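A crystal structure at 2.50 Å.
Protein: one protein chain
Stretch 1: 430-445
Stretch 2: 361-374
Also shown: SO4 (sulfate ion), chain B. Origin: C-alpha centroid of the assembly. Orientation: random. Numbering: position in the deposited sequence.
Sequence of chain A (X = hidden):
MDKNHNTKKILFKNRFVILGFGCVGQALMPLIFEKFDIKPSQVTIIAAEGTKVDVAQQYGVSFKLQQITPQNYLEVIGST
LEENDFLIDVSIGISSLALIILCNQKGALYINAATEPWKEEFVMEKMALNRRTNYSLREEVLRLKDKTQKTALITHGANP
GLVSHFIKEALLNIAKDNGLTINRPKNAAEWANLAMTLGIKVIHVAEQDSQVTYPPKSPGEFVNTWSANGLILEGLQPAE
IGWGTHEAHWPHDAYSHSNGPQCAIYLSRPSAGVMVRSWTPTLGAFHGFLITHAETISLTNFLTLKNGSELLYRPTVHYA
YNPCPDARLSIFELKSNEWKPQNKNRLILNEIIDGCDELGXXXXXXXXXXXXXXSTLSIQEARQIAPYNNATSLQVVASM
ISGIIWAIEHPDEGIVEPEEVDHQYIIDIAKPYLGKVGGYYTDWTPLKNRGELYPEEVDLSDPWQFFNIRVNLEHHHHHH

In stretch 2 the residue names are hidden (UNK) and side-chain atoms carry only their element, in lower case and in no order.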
# COMPACT_ATOMS: atom_id res chain seq x y z
N ALA A 430 27.57 -19.97 -1.55
CA ALA A 430 26.63 -18.97 -1.04
C ALA A 430 25.71 -19.46 0.06
O ALA A 430 25.30 -18.69 0.92
CB ALA A 430 25.80 -18.43 -2.20
N LYS A 431 25.38 -20.75 0.01
CA LYS A 431 24.48 -21.39 0.97
C LYS A 431 24.67 -20.97 2.43
O LYS A 431 23.70 -20.78 3.15
CB LYS A 431 24.62 -22.91 0.85
CG LYS A 431 23.31 -23.68 0.96
CD LYS A 431 23.34 -24.95 0.10
CE LYS A 431 21.98 -25.64 0.06
NZ LYS A 431 21.91 -26.81 -0.88
N PRO A 432 25.92 -20.84 2.88
CA PRO A 432 26.18 -20.43 4.27
C PRO A 432 25.78 -18.99 4.54
O PRO A 432 25.83 -18.53 5.68
CB PRO A 432 27.68 -20.63 4.41
CG PRO A 432 27.96 -21.76 3.48
CD PRO A 432 27.15 -21.37 2.26
N TYR A 433 25.36 -18.29 3.49
CA TYR A 433 24.98 -16.89 3.60
C TYR A 433 23.50 -16.67 3.33
O TYR A 433 23.01 -15.55 3.46
CB TYR A 433 25.78 -16.07 2.59
CG TYR A 433 27.25 -15.92 2.90
CD1 TYR A 433 27.68 -15.04 3.88
CD2 TYR A 433 28.21 -16.65 2.20
CE1 TYR A 433 29.03 -14.87 4.16
CE2 TYR A 433 29.58 -16.49 2.46
CZ TYR A 433 29.98 -15.59 3.45
OH TYR A 433 31.31 -15.41 3.73
N LEU A 434 22.78 -17.73 2.98
CA LEU A 434 21.37 -17.61 2.63
C LEU A 434 20.35 -18.14 3.64
O LEU A 434 19.17 -18.29 3.32
CB LEU A 434 21.15 -18.29 1.27
CG LEU A 434 22.09 -17.79 0.16
CD1 LEU A 434 21.83 -18.54 -1.14
CD2 LEU A 434 21.87 -16.31 -0.04
N GLY A 435 20.80 -18.40 4.86
CA GLY A 435 19.90 -18.91 5.88
C GLY A 435 19.38 -20.28 5.50
O GLY A 435 20.14 -21.14 5.03
N LYS A 436 18.09 -20.50 5.70
CA LYS A 436 17.51 -21.78 5.33
C LYS A 436 17.16 -21.74 3.85
O LYS A 436 16.43 -20.86 3.39
CB LYS A 436 16.26 -22.06 6.17
CG LYS A 436 15.24 -20.96 6.14
CD LYS A 436 14.06 -21.29 7.05
CE LYS A 436 13.39 -22.59 6.64
NZ LYS A 436 12.07 -22.77 7.33
N VAL A 437 17.72 -22.68 3.10
CA VAL A 437 17.50 -22.78 1.67
C VAL A 437 17.03 -24.19 1.32
O VAL A 437 17.58 -25.18 1.81
CB VAL A 437 18.81 -22.41 0.90
CG1 VAL A 437 20.02 -22.75 1.75
CG2 VAL A 437 18.88 -23.13 -0.44
N GLY A 438 16.00 -24.27 0.48
CA GLY A 438 15.45 -25.55 0.06
C GLY A 438 14.20 -25.42 -0.81
O GLY A 438 13.79 -24.32 -1.18
N GLY A 439 13.61 -26.57 -1.14
CA GLY A 439 12.42 -26.60 -1.97
C GLY A 439 11.15 -26.86 -1.17
O GLY A 439 11.19 -27.47 -0.10
N TYR A 440 10.03 -26.39 -1.69
CA TYR A 440 8.75 -26.56 -1.03
C TYR A 440 7.66 -26.79 -2.07
O TYR A 440 7.52 -26.02 -3.03
CB TYR A 440 8.39 -25.33 -0.20
CG TYR A 440 9.46 -24.89 0.76
CD1 TYR A 440 10.55 -24.14 0.33
CD2 TYR A 440 9.37 -25.19 2.12
CE1 TYR A 440 11.52 -23.69 1.22
CE2 TYR A 440 10.32 -24.75 3.03
CZ TYR A 440 11.40 -23.99 2.57
OH TYR A 440 12.34 -23.53 3.46
N TYR A 441 6.91 -27.86 -1.88
CA TYR A 441 5.81 -28.22 -2.76
C TYR A 441 4.54 -27.63 -2.16
O TYR A 441 4.45 -27.44 -0.95
CB TYR A 441 5.67 -29.75 -2.83
CG TYR A 441 6.61 -30.41 -3.81
CD1 TYR A 441 6.41 -30.29 -5.18
CD2 TYR A 441 7.73 -31.12 -3.37
CE1 TYR A 441 7.29 -30.86 -6.10
CE2 TYR A 441 8.62 -31.70 -4.28
CZ TYR A 441 8.40 -31.56 -5.64
OH TYR A 441 9.28 -32.09 -6.55
N THR A 442 3.56 -27.34 -3.01
CA THR A 442 2.29 -26.81 -2.53
C THR A 442 1.17 -27.09 -3.51
O THR A 442 1.40 -27.14 -4.72
CB THR A 442 2.33 -25.29 -2.31
OG1 THR A 442 1.01 -24.83 -2.00
CG2 THR A 442 2.82 -24.57 -3.56
N ASP A 443 -0.03 -27.28 -2.98
CA ASP A 443 -1.22 -27.55 -3.77
C ASP A 443 -1.89 -26.25 -4.18
O ASP A 443 -3.01 -26.25 -4.70
CB ASP A 443 -2.21 -28.42 -2.98
CG ASP A 443 -2.64 -27.76 -1.67
OD1 ASP A 443 -3.47 -28.36 -0.95
OD2 ASP A 443 -2.16 -26.66 -1.34
N TRP A 444 -1.22 -25.14 -3.93
CA TRP A 444 -1.76 -23.83 -4.27
C TRP A 444 -1.79 -23.58 -5.78
O TRP A 444 -0.92 -24.05 -6.51
CB TRP A 444 -0.91 -22.73 -3.64
CG TRP A 444 -1.15 -21.38 -4.25
CD1 TRP A 444 -2.07 -20.46 -3.86
CD2 TRP A 444 -0.50 -20.83 -5.42
NE1 TRP A 444 -2.05 -19.37 -4.70
CE2 TRP A 444 -1.09 -19.57 -5.66
CE3 TRP A 444 0.52 -21.28 -6.27
CZ2 TRP A 444 -0.70 -18.76 -6.73
CZ3 TRP A 444 0.90 -20.46 -7.34
CH2 TRP A 444 0.29 -19.22 -7.56
N THR A 445 -2.79 -22.83 -6.23
CA THR A 445 -2.89 -22.43 -7.63
C THR A 445 -3.62 -21.09 -7.59
O THR A 445 -4.31 -20.80 -6.62
CB THR A 445 -3.72 -23.39 -8.51
OG1 THR A 445 -5.08 -22.95 -8.54
CG2 THR A 445 -3.65 -24.81 -7.98
N UNK A 361 12.49 -19.03 -6.58
CA UNK A 361 11.80 -19.25 -7.84
C UNK A 361 10.68 -20.27 -7.72
O UNK A 361 10.83 -21.31 -7.08
c UNK A 361 13.61 -20.88 -8.41
c UNK A 361 12.76 -19.74 -8.94
c UNK A 361 13.64 -18.59 -9.40
N UNK A 362 9.56 -19.97 -8.36
CA UNK A 362 8.41 -20.84 -8.32
C UNK A 362 8.22 -21.49 -9.68
O UNK A 362 8.05 -20.79 -10.68
c UNK A 362 4.77 -19.67 -7.36
c UNK A 362 6.01 -21.74 -6.61
c UNK A 362 5.85 -20.72 -7.72
c UNK A 362 7.18 -20.01 -7.95
N UNK A 363 8.28 -22.81 -9.72
CA UNK A 363 8.07 -23.53 -10.98
C UNK A 363 6.69 -24.17 -10.93
O UNK A 363 6.41 -24.93 -10.01
c UNK A 363 10.50 -24.05 -11.56
c UNK A 363 11.42 -25.20 -11.90
c UNK A 363 11.07 -23.24 -10.40
c UNK A 363 9.13 -24.61 -11.18
N UNK A 364 5.84 -23.84 -11.90
CA UNK A 364 4.48 -24.38 -11.95
C UNK A 364 4.22 -25.22 -13.21
O UNK A 364 4.78 -24.94 -14.27
c UNK A 364 4.80 -19.80 -11.43
se UNK A 364 3.04 -20.50 -11.01
c UNK A 364 3.46 -23.23 -11.91
c UNK A 364 3.55 -22.36 -10.66
N UNK A 365 3.38 -26.25 -13.08
CA UNK A 365 3.07 -27.10 -14.21
C UNK A 365 3.22 -28.60 -13.95
O UNK A 365 2.43 -29.40 -14.45
N UNK A 366 4.23 -28.97 -13.18
CA UNK A 366 4.48 -30.37 -12.87
C UNK A 366 3.40 -30.99 -11.99
O UNK A 366 2.85 -30.34 -11.10
c UNK A 366 6.20 -32.01 -11.99
n UNK A 366 6.80 -32.63 -13.00
o UNK A 366 5.92 -32.58 -10.93
c UNK A 366 5.85 -30.55 -12.20
N UNK A 367 3.11 -32.26 -12.26
CA UNK A 367 2.08 -32.99 -11.53
C UNK A 367 2.28 -33.03 -10.02
O UNK A 367 1.30 -33.08 -9.27
n UNK A 367 2.35 -36.52 -13.81
c UNK A 367 1.98 -34.41 -12.10
c UNK A 367 3.26 -35.22 -11.96
o UNK A 367 4.19 -37.29 -12.74
c UNK A 367 3.30 -36.44 -12.88
N UNK A 368 3.53 -32.99 -9.56
CA UNK A 368 3.83 -33.01 -8.13
C UNK A 368 3.24 -31.79 -7.43
O UNK A 368 3.04 -31.80 -6.21
c UNK A 368 6.13 -34.12 -8.55
c UNK A 368 5.94 -35.44 -7.85
n UNK A 368 6.22 -35.35 -6.41
n UNK A 368 5.79 -37.58 -6.08
c UNK A 368 6.13 -36.40 -5.60
c UNK A 368 5.34 -33.01 -7.89
n UNK A 368 6.39 -36.26 -4.30
N UNK A 369 2.98 -30.74 -8.20
CA UNK A 369 2.43 -29.51 -7.64
C UNK A 369 3.40 -28.36 -7.81
O UNK A 369 4.54 -28.56 -8.25
N UNK A 370 2.97 -27.14 -7.48
CA UNK A 370 3.87 -26.00 -7.62
C UNK A 370 5.06 -26.22 -6.69
O UNK A 370 4.90 -26.73 -5.58
c UNK A 370 3.16 -24.71 -7.27
N UNK A 371 6.24 -25.83 -7.15
CA UNK A 371 7.47 -25.99 -6.39
C UNK A 371 8.21 -24.66 -6.24
O UNK A 371 8.40 -23.93 -7.22
c UNK A 371 9.50 -28.31 -5.28
c UNK A 371 11.98 -27.30 -5.96
o UNK A 371 12.98 -28.62 -4.24
c UNK A 371 10.85 -26.89 -6.65
c UNK A 371 8.38 -26.98 -7.11
c UNK A 371 11.86 -28.21 -4.92
c UNK A 371 10.62 -28.72 -4.58
c UNK A 371 9.60 -27.39 -6.33
N UNK A 372 8.62 -24.36 -5.02
CA UNK A 372 9.35 -23.13 -4.74
C UNK A 372 10.68 -23.48 -4.09
O UNK A 372 10.72 -24.14 -3.06
c UNK A 372 12.10 -19.12 -1.16
c UNK A 372 11.94 -20.51 -1.01
c UNK A 372 11.33 -18.40 -2.05
c UNK A 372 10.20 -20.50 -2.68
c UNK A 372 10.99 -21.21 -1.77
c UNK A 372 9.15 -20.87 -3.59
c UNK A 372 8.57 -22.24 -3.78
c UNK A 372 8.77 -19.72 -4.23
n UNK A 372 9.50 -18.65 -3.75
c UNK A 372 10.38 -19.11 -2.81
N UNK A 373 11.77 -23.03 -4.72
CA UNK A 373 13.10 -23.28 -4.19
C UNK A 373 13.79 -21.93 -4.06
O UNK A 373 13.80 -21.15 -5.00
c UNK A 373 15.23 -24.57 -4.60
c UNK A 373 17.55 -24.04 -4.20
c UNK A 373 16.31 -23.71 -4.73
c UNK A 373 15.41 -25.77 -3.93
c UNK A 373 17.72 -25.25 -3.54
c UNK A 373 16.65 -26.12 -3.39
o UNK A 373 18.97 -25.57 -3.06
c UNK A 373 13.88 -24.18 -5.14
N UNK A 374 14.34 -21.66 -2.88
CA UNK A 374 15.01 -20.39 -2.66
C UNK A 374 15.60 -20.19 -1.28
O UNK A 374 15.81 -21.14 -0.52
S SO4 B . 4.52 -40.31 -5.13
O1 SO4 B . 4.09 -41.61 -4.59
O2 SO4 B . 3.92 -40.10 -6.46
O3 SO4 B . 6.00 -40.30 -5.24
O4 SO4 B . 4.09 -39.24 -4.21

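Position 361 carries three side-chain carbons, the first bonded to two others, and touches nothing on stretch 1; a fork at CB with carbon alone is Val 361. Position 362 has four carbons forked at the second, which defines Leu 362; its CD2 lies 3.9 Å from Trp 444 CZ3. The same four-carbon fork at position 363, out of reach of stretch 1, gives Leu 363. Position 364 holds an unbranched chain of two carbons, a selenium and a terminal carbon. This is selenomethionine, Met 364, with SE 4.2 Å from Trp 444 CZ3, near the plane of the indole.

No side-chain atom exists at position 365, hence Gly 365; its phi/psi of 129/-37 would jam a CB against the preceding carbonyl oxygen. Position 366 has two carbons, the second bearing one oxygen and one nitrogen, so it is an amide one methylene long, Asn 366. Position 367 ends in the same group after three carbons: Gln 367, exposed and far from stretch 1. Position 368 runs through three carbons and a nitrogen to a carbon with two more nitrogens, the guanidinium of Arg 368. Its CB is 3.4 Å from Tyr 441 CE1, and its NH1 gives a weak hydrogen bond to sulfate O3 at 2.9 Å. Position 369 is bare, Gly 369, and closes a type I turn begun at Asn 366; an ideal CB here would sit a tight 3.0 Å from Thr 442 O.

Position 370 has one carbon, 3.7 Å from Thr 442 CG2 when measured from CB: Ala 370. Position 371 shows one carbon, then a six-carbon ring bearing an oxygen, which is Tyr 371. Its ring edge is directed at the face of Tyr 441, with centroids 4.6 Å apart and planes at 56°. Its OH approaches Gly 439 CA to 3.1 Å, and an ideal CB on that glycine would clash with this hydroxyl. Position 372 has fused five- and six-membered rings containing eight carbons and one nitrogen, an indole, so Trp 372; CE3 is 3.6 Å from Tyr 440 CD1. Position 373 repeats the phenol pattern, Tyr 373, with CD2 3.4 Å from Gly 439 N and OH 3.6 Å from Val 437 CG2. Position 374 lacks a side chain, Gly 374; a CB would clash with Trp 372 CH2.

The contact is an antiparallel strand pairing, with axes at 166°. Ala 370, Trp 372 and Gly 374 exchange paired backbone hydrogen bonds with Thr 442, Tyr 440 and Gly 438; Trp 372 N to Tyr 440 O, at 2.8 Å and 161°, is the straightest, whereas Ala 370 N to Thr 442 O is weak. Alternation places Tyr 371, Tyr 373 and Tyr 441 on one face, and Ala 370, Trp 372, Tyr 440 and Thr 442 on the other. Beyond the strand, Trp 444 packs against Leu 362, Met 364 and Ala 370, and the two stretches together bury 782 Å².

Stretch 2 (361-374) VLLMGNQRGAYWYG
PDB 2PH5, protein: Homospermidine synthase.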